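Local atomic coordinates of N-formylglutamate amidohydrolase (Ralstonia eutropha, PDB entry 2Q7S), a protein that binds a zinc ion and is probably a metal-dependent hydrolase of the N-formylglutamate amidohydrolase family. Residues 256-259 with 260-263; 56-59 with 60-64; 84-87 with 88-92; 76-79 with 80-83. All blocks are in the same frame, centred on the assembly; numbering follows the deposited sequence. Where two conformers were deposited one is given.

Contact 1. Residues 256-259 with 260-263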
loop_
_atom_site.group_PDB
_atom_site.type_symbol
_atom_site.label_atom_id
_atom_site.label_comp_id
_atom_site.label_asym_id
_atom_site.label_seq_id
_atom_site.Cartn_x
_atom_site.Cartn_y
_atom_site.Cartn_z
ATOM N N TYR A 256 -6.263 -13.227 7.414
ATOM C CA TYR A 256 -7.569 -12.572 7.435
ATOM C C TYR A 256 -8.549 -12.935 6.328
ATOM O O TYR A 256 -9.738 -12.711 6.501
ATOM C CB TYR A 256 -7.376 -11.045 7.480
ATOM C CG TYR A 256 -6.886 -10.408 6.216
ATOM C CD1 TYR A 256 -5.534 -10.258 5.980
ATOM C CD2 TYR A 256 -7.778 -9.935 5.285
ATOM C CE1 TYR A 256 -5.085 -9.624 4.831
ATOM C CE2 TYR A 256 -7.360 -9.339 4.128
ATOM C CZ TYR A 256 -5.989 -9.170 3.905
ATOM O OH TYR A 256 -5.575 -8.548 2.747
HETATM N N MSE A 257 -8.075 -13.520 5.227
HETATM C CA MSE A 257 -8.947 -13.887 4.116
HETATM C C MSE A 257 -8.555 -15.208 3.504
HETATM O O MSE A 257 -7.440 -15.722 3.727
HETATM C CB MSE A 257 -8.925 -12.813 3.030
HETATM C CG MSE A 257 -7.552 -12.515 2.564
HETATM SE SE MSE A 257 -7.424 -11.299 1.035
HETATM C CE MSE A 257 -6.955 -12.494 -0.398
ATOM N N GLU A 258 -9.483 -15.728 2.712
ATOM C CA GLU A 258 -9.256 -16.920 1.905
ATOM C C GLU A 258 -8.771 -16.479 0.540
ATOM O O GLU A 258 -9.482 -15.801 -0.200
ATOM C CB GLU A 258 -10.535 -17.738 1.780
ATOM C CG GLU A 258 -11.032 -18.275 3.085
ATOM C CD GLU A 258 -10.032 -19.238 3.707
ATOM O OE1 GLU A 258 -9.574 -20.149 2.975
ATOM O OE2 GLU A 258 -9.703 -19.090 4.905
ATOM N N GLU A 259 -7.539 -16.845 0.213
ATOM C CA GLU A 259 -6.887 -16.312 -0.989
ATOM C C GLU A 259 -7.618 -16.651 -2.291
ATOM O O GLU A 259 -7.611 -15.866 -3.235
ATOM C CB GLU A 259 -5.414 -16.731 -1.029
ATOM C CG GLU A 259 -4.577 -16.139 0.168
ATOM C CD GLU A 259 -3.119 -15.897 -0.212
ATOM O OE1 GLU A 259 -2.928 -15.004 -1.083
ATOM O OE2 GLU A 259 -2.196 -16.607 0.314
ATOM N N GLY A 260 -8.275 -17.801 -2.345
ATOM C CA GLY A 260 -9.073 -18.147 -3.516
ATOM C C GLY A 260 -10.302 -17.279 -3.695
ATOM O O GLY A 260 -10.400 -16.569 -4.679
ATOM N N THR A 261 -11.225 -17.308 -2.727
ATOM C CA THR A 261 -12.492 -16.555 -2.826
ATOM C C THR A 261 -12.333 -15.049 -2.502
ATOM O O THR A 261 -13.211 -14.239 -2.819
ATOM C CB THR A 261 -13.590 -17.210 -1.949
ATOM O OG1 THR A 261 -13.321 -17.013 -0.555
ATOM C CG2 THR A 261 -13.643 -18.717 -2.209
ATOM N N ARG A 262 -11.190 -14.692 -1.908
ATOM C CA ARG A 262 -10.872 -13.318 -1.405
ATOM C C ARG A 262 -11.714 -12.942 -0.171
ATOM O O ARG A 262 -11.768 -11.770 0.224
ATOM C CB ARG A 262 -11.043 -12.218 -2.459
ATOM C CG ARG A 262 -10.179 -12.252 -3.738
ATOM C CD ARG A 262 -8.823 -11.541 -3.558
ATOM N NE ARG A 262 -7.769 -12.534 -3.394
ATOM C CZ ARG A 262 -6.468 -12.288 -3.319
ATOM N NH1 ARG A 262 -6.006 -11.033 -3.334
ATOM N NH2 ARG A 262 -5.628 -13.323 -3.153
ATOM N N GLU A 263 -12.353 -13.911 0.452
ATOM C CA GLU A 263 -13.360 -13.595 1.470
ATOM C C GLU A 263 -12.809 -13.607 2.863
ATOM O O GLU A 263 -12.027 -14.478 3.220
ATOM C CB GLU A 263 -14.521 -14.571 1.370
ATOM C CG GLU A 263 -15.283 -14.371 0.074
ATOM C CD GLU A 263 -16.692 -14.809 0.189
ATOM O OE1 GLU A 263 -16.910 -15.938 0.691
ATOM O OE2 GLU A 263 -17.573 -14.020 -0.217
#
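Arg262 reaches back across a tight hairpin loop to grip the backbone carbonyl of Glu259. Its NH2 donates to Glu259 O at 3.2 Å, meeting a lone pair of that oxygen in the carbonyl plane, and the oxygen itself lies almost exactly in the guanidinium plane. A weaker bond from NE of Arg262 to the same oxygen makes this a two-pronged hold. The Arg262 chain leaves with CG next to its own backbone N (chi1 -62°), then doubles back twice, which returns the guanidinium to the loop. On the flank of this group Glu259 OE1 stands 3.8 Å from Arg262 NH2, a long salt bridge, while OE2 of Glu259 accepts from the backbone N of Asn176. The selenomethionine Met257 is modelled with its methyl over one guanidinium face, but at a doubtfully short spacing. At the base of the hairpin Glu258 N donates to Glu263 O (2.9 Å, 161°), an oxygen that also lies 3.3 Å from Met257 CA in a CA-H...O contact.

The solvent side is looser. Glu258, Thr261 and Glu263 are exposed; Thr261 OG1 touches Glu258 CB at 3.7 Å, and the bond from Glu263 N to Thr261 OG1 is weak.

The loop links the short, loosely paired antiparallel strands 257-258 and 263-264. Just before it, the side chain of Tyr256 touches Val58 and Leu61 of helix 58-61 and Phe268 and Leu271 of helix 267-289, and its hydroxyl hydrogen-bonds Thr56 O and Ser173 OG, close to the zinc ligand Asp55.

Contact 2. Residues 56-59 with 60-64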
loop_
_atom_site.group_PDB
_atom_site.type_symbol
_atom_site.label_atom_id
_atom_site.label_comp_id
_atom_site.label_asym_id
_atom_site.label_seq_id
_atom_site.Cartn_x
_atom_site.Cartn_y
_atom_site.Cartn_z
ATOM N N THR A 56 -6.918 -7.121 -0.774
ATOM C CA THR A 56 -8.344 -7.010 -0.404
ATOM C C THR A 56 -8.533 -6.807 1.109
ATOM O O THR A 56 -7.806 -7.398 1.945
ATOM C CB THR A 56 -9.135 -8.263 -0.893
ATOM O OG1 THR A 56 -8.576 -8.696 -2.122
ATOM C CG2 THR A 56 -10.636 -8.001 -1.066
ATOM N N HIS A 57 -9.506 -5.942 1.427
ATOM C CA HIS A 57 -9.930 -5.598 2.794
ATOM C C HIS A 57 -8.907 -4.856 3.666
ATOM O O HIS A 57 -9.189 -4.618 4.817
ATOM C CB HIS A 57 -10.348 -6.844 3.564
ATOM C CG HIS A 57 -11.284 -7.740 2.835
ATOM N ND1 HIS A 57 -12.495 -7.303 2.344
ATOM C CD2 HIS A 57 -11.209 -9.061 2.546
ATOM C CE1 HIS A 57 -13.105 -8.310 1.734
ATOM N NE2 HIS A 57 -12.356 -9.391 1.859
ATOM N N VAL A 58 -7.727 -4.525 3.130
ATOM C CA VAL A 58 -6.644 -3.915 3.950
ATOM C C VAL A 58 -7.064 -2.601 4.538
ATOM O O VAL A 58 -6.747 -2.264 5.682
ATOM C CB VAL A 58 -5.314 -3.741 3.141
ATOM C CG1 VAL A 58 -4.400 -2.752 3.820
ATOM C CG2 VAL A 58 -4.659 -5.111 3.034
ATOM N N ASP A 59 -7.876 -1.892 3.792
ATOM C CA ASP A 59 -8.450 -0.662 4.332
ATOM C C ASP A 59 -9.399 -0.874 5.522
ATOM O O ASP A 59 -9.366 -0.083 6.460
ATOM C CB ASP A 59 -9.069 0.168 3.224
ATOM C CG ASP A 59 -10.283 -0.456 2.638
ATOM O OD1 ASP A 59 -10.294 -1.679 2.335
ATOM O OD2 ASP A 59 -11.248 0.316 2.473
ATOM N N ALA A 60 -10.204 -1.941 5.497
ATOM C CA ALA A 60 -11.136 -2.269 6.617
ATOM C C ALA A 60 -10.356 -2.811 7.819
ATOM O O ALA A 60 -10.753 -2.581 8.961
ATOM C CB ALA A 60 -12.214 -3.284 6.165
ATOM N N LEU A 61 -9.226 -3.499 7.564
ATOM C CA LEU A 61 -8.354 -4.017 8.647
ATOM C C LEU A 61 -7.834 -2.864 9.484
ATOM O O LEU A 61 -7.779 -2.962 10.707
ATOM C CB LEU A 61 -7.167 -4.804 8.134
ATOM C CG LEU A 61 -7.361 -6.264 7.649
ATOM C CD1 LEU A 61 -6.040 -6.752 7.066
ATOM C CD2 LEU A 61 -7.857 -7.149 8.789
ATOM N N TRP A 62 -7.515 -1.759 8.811
ATOM C CA TRP A 62 -7.022 -0.579 9.512
ATOM C C TRP A 62 -8.050 0.503 9.759
ATOM O O TRP A 62 -7.689 1.687 9.896
ATOM C CB TRP A 62 -5.829 -0.023 8.762
ATOM C CG TRP A 62 -4.613 -0.935 8.691
ATOM C CD1 TRP A 62 -4.350 -1.871 7.723
ATOM C CD2 TRP A 62 -3.457 -0.930 9.556
ATOM N NE1 TRP A 62 -3.119 -2.459 7.944
ATOM C CE2 TRP A 62 -2.542 -1.882 9.041
ATOM C CE3 TRP A 62 -3.103 -0.211 10.707
ATOM C CZ2 TRP A 62 -1.311 -2.152 9.653
ATOM C CZ3 TRP A 62 -1.856 -0.497 11.333
ATOM C CH2 TRP A 62 -0.993 -1.442 10.787
ATOM N N GLU A 63 -9.323 0.132 9.839
ATOM C CA GLU A 63 -10.395 1.122 10.126
ATOM C C GLU A 63 -10.172 2.062 11.328
ATOM O O GLU A 63 -10.611 3.164 11.274
ATOM C CB GLU A 63 -11.757 0.428 10.303
ATOM C CG GLU A 63 -11.791 -0.516 11.456
ATOM C CD GLU A 63 -13.161 -0.710 12.041
ATOM O OE1 GLU A 63 -14.164 -0.538 11.305
ATOM O OE2 GLU A 63 -13.224 -1.062 13.243
ATOM N N ALA A 64 -9.462 1.617 12.367
ATOM C CA ALA A 64 -9.143 2.403 13.610
ATOM C C ALA A 64 -8.387 3.691 13.413
ATOM O O ALA A 64 -8.401 4.545 14.272
ATOM C CB ALA A 64 -8.319 1.566 14.540
#
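Trp62 turns the CD1 edge of its indole to the Val58 carbonyl, with Val58 O 3.2 Å from Trp62 CD1 and in the ring plane. Val58 opens the one-turn helix 58-61, with His57 at its N-cap position, and Trp62 is the first residue beyond it to leave helical geometry. The Val58 and Trp62 side chains run side by side and point the same way: Val58 CG1, anti to the backbone N (chi1 162°), approaches Trp62 CD1 at 4.0 Å. Val58 O is also the acceptor for Trp62 N at 3.3 Å, and this backbone bond holds the Trp62 main chain to the turn.

His57 O starts the helix by accepting from Leu61 N (3.0 Å, 152°) and, weakly, from Ala60 N. Val58 and Leu61 of the helix, with Trp62 just after it, are buried. Val58 and Trp62 rest on Leu171 of strand 166-174, and Leu61 and Trp62 touch Ile251 of strand 244-252, so the turn that follows the zinc ligand Asp55 is seated on the central sheet. His57 NE2 hydrogen-bonds Arg262 O, and Thr56 CG2 lies 3.6 Å above the plane of the His57 ring, over its centre.

Contact 3. Residues 84-87 with 88-92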
loop_
_atom_site.group_PDB
_atom_site.type_symbol
_atom_site.label_atom_id
_atom_site.label_comp_id
_atom_site.label_asym_id
_atom_site.label_seq_id
_atom_site.Cartn_x
_atom_site.Cartn_y
_atom_site.Cartn_z
ATOM N N PRO A 84 -1.096 2.804 -7.707
ATOM C CA PRO A 84 -0.604 4.055 -7.138
ATOM C C PRO A 84 0.712 4.002 -6.370
ATOM O O PRO A 84 1.228 5.069 -6.073
ATOM C CB PRO A 84 -1.728 4.502 -6.193
ATOM C CG PRO A 84 -2.833 3.572 -6.380
ATOM C CD PRO A 84 -2.346 2.374 -7.057
ATOM N N ASN A 85 1.206 2.803 -6.026
ATOM C CA ASN A 85 2.469 2.657 -5.310
ATOM C C ASN A 85 3.630 2.590 -6.231
ATOM O O ASN A 85 4.742 2.239 -5.817
ATOM C CB ASN A 85 2.476 1.399 -4.408
ATOM C CG ASN A 85 2.654 1.750 -2.947
ATOM O OD1 ASN A 85 2.318 2.859 -2.533
ATOM N ND2 ASN A 85 3.266 0.865 -2.202
ATOM N N ARG A 86 3.401 2.811 -7.516
ATOM C CA ARG A 86 4.538 2.863 -8.445
ATOM C C ARG A 86 4.687 4.301 -8.841
ATOM O O ARG A 86 3.746 5.087 -8.742
ATOM C CB ARG A 86 4.283 1.971 -9.666
ATOM C CG ARG A 86 4.105 0.479 -9.337
ATOM C CD ARG A 86 5.306 -0.153 -8.621
ATOM N NE ARG A 86 5.114 -1.565 -8.338
ATOM C CZ ARG A 86 4.587 -2.097 -7.221
ATOM N NH1 ARG A 86 4.140 -1.354 -6.206
ATOM N NH2 ARG A 86 4.474 -3.422 -7.121
HETATM N N MSE A 87 5.872 4.622 -9.331
HETATM C CA MSE A 87 6.148 5.905 -9.931
HETATM C C MSE A 87 5.584 5.945 -11.333
HETATM O O MSE A 87 5.378 4.943 -12.004
HETATM C CB MSE A 87 7.673 6.147 -9.979
HETATM C CG MSE A 87 8.365 6.007 -8.670
HETATM SE SE MSE A 87 7.893 7.514 -7.523
HETATM C CE MSE A 87 6.622 6.873 -6.242
ATOM N N LEU A 88 5.379 7.168 -11.789
ATOM C CA LEU A 88 4.745 7.443 -13.043
ATOM C C LEU A 88 5.608 7.097 -14.233
ATOM O O LEU A 88 5.083 6.980 -15.335
ATOM C CB LEU A 88 4.353 8.931 -13.082
ATOM C CG LEU A 88 2.980 9.201 -12.460
ATOM C CD1 LEU A 88 2.630 10.668 -12.713
ATOM C CD2 LEU A 88 1.950 8.231 -12.983
ATOM N N ASP A 89 6.920 6.928 -14.007
ATOM C CA ASP A 89 7.842 6.527 -15.050
ATOM C C ASP A 89 8.172 5.028 -15.006
ATOM O O ASP A 89 9.023 4.571 -15.746
ATOM C CB ASP A 89 9.100 7.403 -15.050
ATOM C CG ASP A 89 9.946 7.262 -13.786
ATOM O OD1 ASP A 89 9.523 6.603 -12.798
ATOM O OD2 ASP A 89 11.049 7.836 -13.803
ATOM N N ASP A 90 7.441 4.281 -14.182
ATOM C CA ASP A 90 7.653 2.833 -13.997
ATOM C C ASP A 90 6.773 2.035 -14.961
ATOM O O ASP A 90 5.926 1.255 -14.571
ATOM C CB ASP A 90 7.417 2.446 -12.546
ATOM C CG ASP A 90 7.954 1.089 -12.213
ATOM O OD1 ASP A 90 8.552 0.405 -13.086
ATOM O OD2 ASP A 90 7.819 0.724 -11.042
ATOM N N ILE A 91 7.058 2.253 -16.253
ATOM C CA ILE A 91 6.363 1.682 -17.373
ATOM C C ILE A 91 7.430 1.158 -18.313
ATOM O O ILE A 91 8.421 1.824 -18.541
ATOM C CB ILE A 91 5.577 2.734 -18.178
ATOM C CG1 ILE A 91 4.581 3.490 -17.291
ATOM C CG2 ILE A 91 4.927 2.032 -19.353
ATOM C CD1 ILE A 91 3.949 4.755 -17.894
ATOM N N ASP A 92 7.226 -0.042 -18.846
ATOM C CA ASP A 92 8.090 -0.606 -19.862
ATOM C C ASP A 92 7.573 -0.133 -21.216
ATOM O O ASP A 92 6.427 -0.409 -21.546
ATOM C CB ASP A 92 8.034 -2.135 -19.777
ATOM C CG ASP A 92 8.828 -2.839 -20.885
ATOM O OD1 ASP A 92 9.522 -2.187 -21.684
ATOM O OD2 ASP A 92 8.745 -4.086 -20.953
HETATM O O HOH W 1 7.962 2.594 -9.143
#
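Met87 and Asp90 close a type I beta turn, with Asp90 N donating to Met87 O at 3.1 Å (155°), and an inverse gamma turn centred on Asp90 follows at once, its bond from Ile91 N to Asp89 O weak. Asp90 sends its carboxylate back across the turn, CG lying anti to the backbone N (chi1 -165°). One oxygen, OD2, thereby comes within 3.6 Å of Arg86 CD and touches the aliphatic part of that side chain. Arg86 NE remains 4.5 Å from Asp90 OD2, so the opposite charges are near each other without forming a salt bridge, and the guanidinium and carboxylate planes are 28° apart. A water molecule completes the link: it accepts from Met87 N at 2.9 Å and donates to Asp90 OD2 at 2.7 Å. The other oxygen, OD1, accepts from Gly107 N and pairs with Thr110 OG1, which fixes the rotation of the carboxylate. On another flank of the turn Asp89 OD1 packs at 3.4 Å against CB of the selenomethionine Met87.

Leu88 settles on helix 134-163 and Met87 on helix 233-237. The segment is a surface turn in the long connection between strands 71-75 and 96-97, and it begins beside the metal site: the Arg86 side chain comes within about 4 Å of that of the zinc ligand His32.

Contact 4. Residues 76-79 with 80-83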
loop_
_atom_site.group_PDB
_atom_site.type_symbol
_atom_site.label_atom_id
_atom_site.label_comp_id
_atom_site.label_asym_id
_atom_site.label_seq_id
_atom_site.Cartn_x
_atom_site.Cartn_y
_atom_site.Cartn_z
ATOM N N THR A 76 -10.089 3.077 -4.712
ATOM C CA THR A 76 -11.301 2.309 -5.031
ATOM C C THR A 76 -11.107 1.542 -6.359
ATOM O O THR A 76 -11.791 0.562 -6.638
ATOM C CB THR A 76 -12.585 3.193 -5.118
ATOM O OG1 THR A 76 -12.351 4.246 -6.023
ATOM C CG2 THR A 76 -12.997 3.811 -3.770
ATOM N N PHE A 77 -10.150 1.995 -7.158
ATOM C CA PHE A 77 -9.795 1.327 -8.397
ATOM C C PHE A 77 -8.798 0.224 -8.102
ATOM O O PHE A 77 -8.071 0.310 -7.102
ATOM C CB PHE A 77 -9.207 2.294 -9.402
ATOM C CG PHE A 77 -8.071 3.087 -8.883
ATOM C CD1 PHE A 77 -8.319 4.291 -8.190
ATOM C CD2 PHE A 77 -6.755 2.662 -9.058
ATOM C CE1 PHE A 77 -7.337 5.001 -7.649
ATOM C CE2 PHE A 77 -5.738 3.428 -8.529
ATOM C CZ PHE A 77 -6.015 4.594 -7.852
ATOM N N PRO A 78 -8.699 -0.770 -9.004
ATOM C CA PRO A 78 -7.792 -1.865 -8.738
ATOM C C PRO A 78 -6.358 -1.523 -9.110
ATOM O O PRO A 78 -6.099 -0.853 -10.131
ATOM C CB PRO A 78 -8.353 -3.017 -9.589
ATOM C CG PRO A 78 -9.544 -2.425 -10.374
ATOM C CD PRO A 78 -9.387 -0.951 -10.301
ATOM N N ARG A 79 -5.421 -1.993 -8.290
ATOM C CA ARG A 79 -4.013 -1.764 -8.557
ATOM C C ARG A 79 -3.517 -2.408 -9.845
ATOM O O ARG A 79 -2.497 -1.945 -10.376
ATOM C CB ARG A 79 -3.142 -2.194 -7.373
ATOM C CG ARG A 79 -3.068 -3.642 -7.123
ATOM C CD ARG A 79 -1.915 -4.294 -7.829
ATOM N NE ARG A 79 -0.592 -4.012 -7.299
ATOM C CZ ARG A 79 0.088 -4.745 -6.419
ATOM N NH1 ARG A 79 -0.433 -5.824 -5.865
ATOM N NH2 ARG A 79 1.313 -4.380 -6.083
ATOM N N VAL A 80 -4.196 -3.495 -10.287
ATOM C CA VAL A 80 -3.909 -4.154 -11.559
ATOM C C VAL A 80 -4.362 -3.315 -12.761
ATOM O O VAL A 80 -3.989 -3.608 -13.903
ATOM C CB VAL A 80 -4.564 -5.553 -11.646
ATOM C CG1 VAL A 80 -4.324 -6.160 -13.014
ATOM C CG2 VAL A 80 -4.017 -6.464 -10.537
ATOM N N TYR A 81 -5.172 -2.292 -12.503
ATOM C CA TYR A 81 -5.574 -1.303 -13.514
ATOM C C TYR A 81 -4.571 -0.162 -13.597
ATOM O O TYR A 81 -4.041 0.168 -14.677
ATOM C CB TYR A 81 -6.948 -0.779 -13.184
ATOM C CG TYR A 81 -7.545 0.207 -14.162
ATOM C CD1 TYR A 81 -8.032 -0.213 -15.405
ATOM C CD2 TYR A 81 -7.671 1.551 -13.827
ATOM C CE1 TYR A 81 -8.634 0.680 -16.282
ATOM C CE2 TYR A 81 -8.233 2.461 -14.727
ATOM C CZ TYR A 81 -8.740 2.020 -15.929
ATOM O OH TYR A 81 -9.330 2.908 -16.802
ATOM N N ILE A 82 -4.314 0.461 -12.452
ATOM C CA ILE A 82 -3.149 1.284 -12.294
ATOM C C ILE A 82 -2.736 1.248 -10.847
ATOM O O ILE A 82 -3.578 1.226 -9.957
ATOM C CB ILE A 82 -3.371 2.705 -12.830
ATOM C CG1 ILE A 82 -2.058 3.497 -12.793
ATOM C CG2 ILE A 82 -4.550 3.408 -12.144
ATOM C CD1 ILE A 82 -2.137 4.871 -13.619
ATOM N N ASP A 83 -1.436 1.185 -10.617
ATOM C CA ASP A 83 -0.899 0.919 -9.280
ATOM C C ASP A 83 -0.373 2.219 -8.690
ATOM O O ASP A 83 0.707 2.644 -9.085
ATOM C CB ASP A 83 0.246 -0.064 -9.368
ATOM C CG ASP A 83 0.752 -0.489 -8.033
ATOM O OD1 ASP A 83 0.508 0.217 -7.027
ATOM O OD2 ASP A 83 1.377 -1.571 -7.981
#
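The Phe77 ring turns an edge toward Ile82, with Ile82 O in the ring plane 3.4 Å from Phe77 CE2 and the methyl CG2 of Ile82 3.8 Å from the same carbon. The Arg79 guanidinium likewise receives Asp83 OD2 at its edge. Both pairs span a tight turn in the loop after strand 71-75, in which Pro78 O accepts from Tyr81 N (i to i+3) at 2.9 Å and from Ile82 N (i to i+4, an alpha turn) at 3.2 Å. The ring of Pro78 packs its CD against Tyr81 CB. The Tyr81 ring also meets more distant parts of the chain: Tyr144 and Phe41 meet it edge-to-face, Arg140 makes a cation-pi contact, and its OH is hydrogen-bonded with Asp40 OD1.

The salt bridge follows from a curled arginine. With chi1 at 69° the Arg79 chain starts out over its own backbone and then curls, bringing NE to Asp83 OD2 at 3.2 Å (162°), with a weaker bond from NH2. The oxygen lies in the guanidinium plane but is approached from above its own carboxylate plane, the two planes standing nearly perpendicular. Arg79 NH1 is taken by Gly53 O. Asp83 OD1 is hydrogen-bonded to NE2 of the zinc ligand His32 and to Asn85 N. Asp83 is thus a second-shell residue that probably helps orient His32, and the salt bridge with Arg79 is consistent with holding Asp83 in place; the Arg79 side chain comes within about 4 Å of the zinc ion.

Ile82 O also receives a CA-H...O contact from Arg79 CA at 3.3 Å.

In the fold
From the N terminus the order is contact 2, contact 4, contact 3 and contact 1. Each is local, closing its own turn, and they run in series without nesting or crossing. Contact 2 directly follows a zinc ligand and seats its short helix on the central sheet. Contacts 4 and 3 abut, 83 meeting 84, within the connection from strand 71-75 to strand 96-97; their centres are 12 Å apart, and Pro84 packs on Phe77. Contact 1, far later in the chain, folds back onto contact 2, their centres 14 Å apart, so the hairpin before helix 267-289 is tied to helix 58-61. Contacts 2 and 3 lie on opposite sides of the chain's centre.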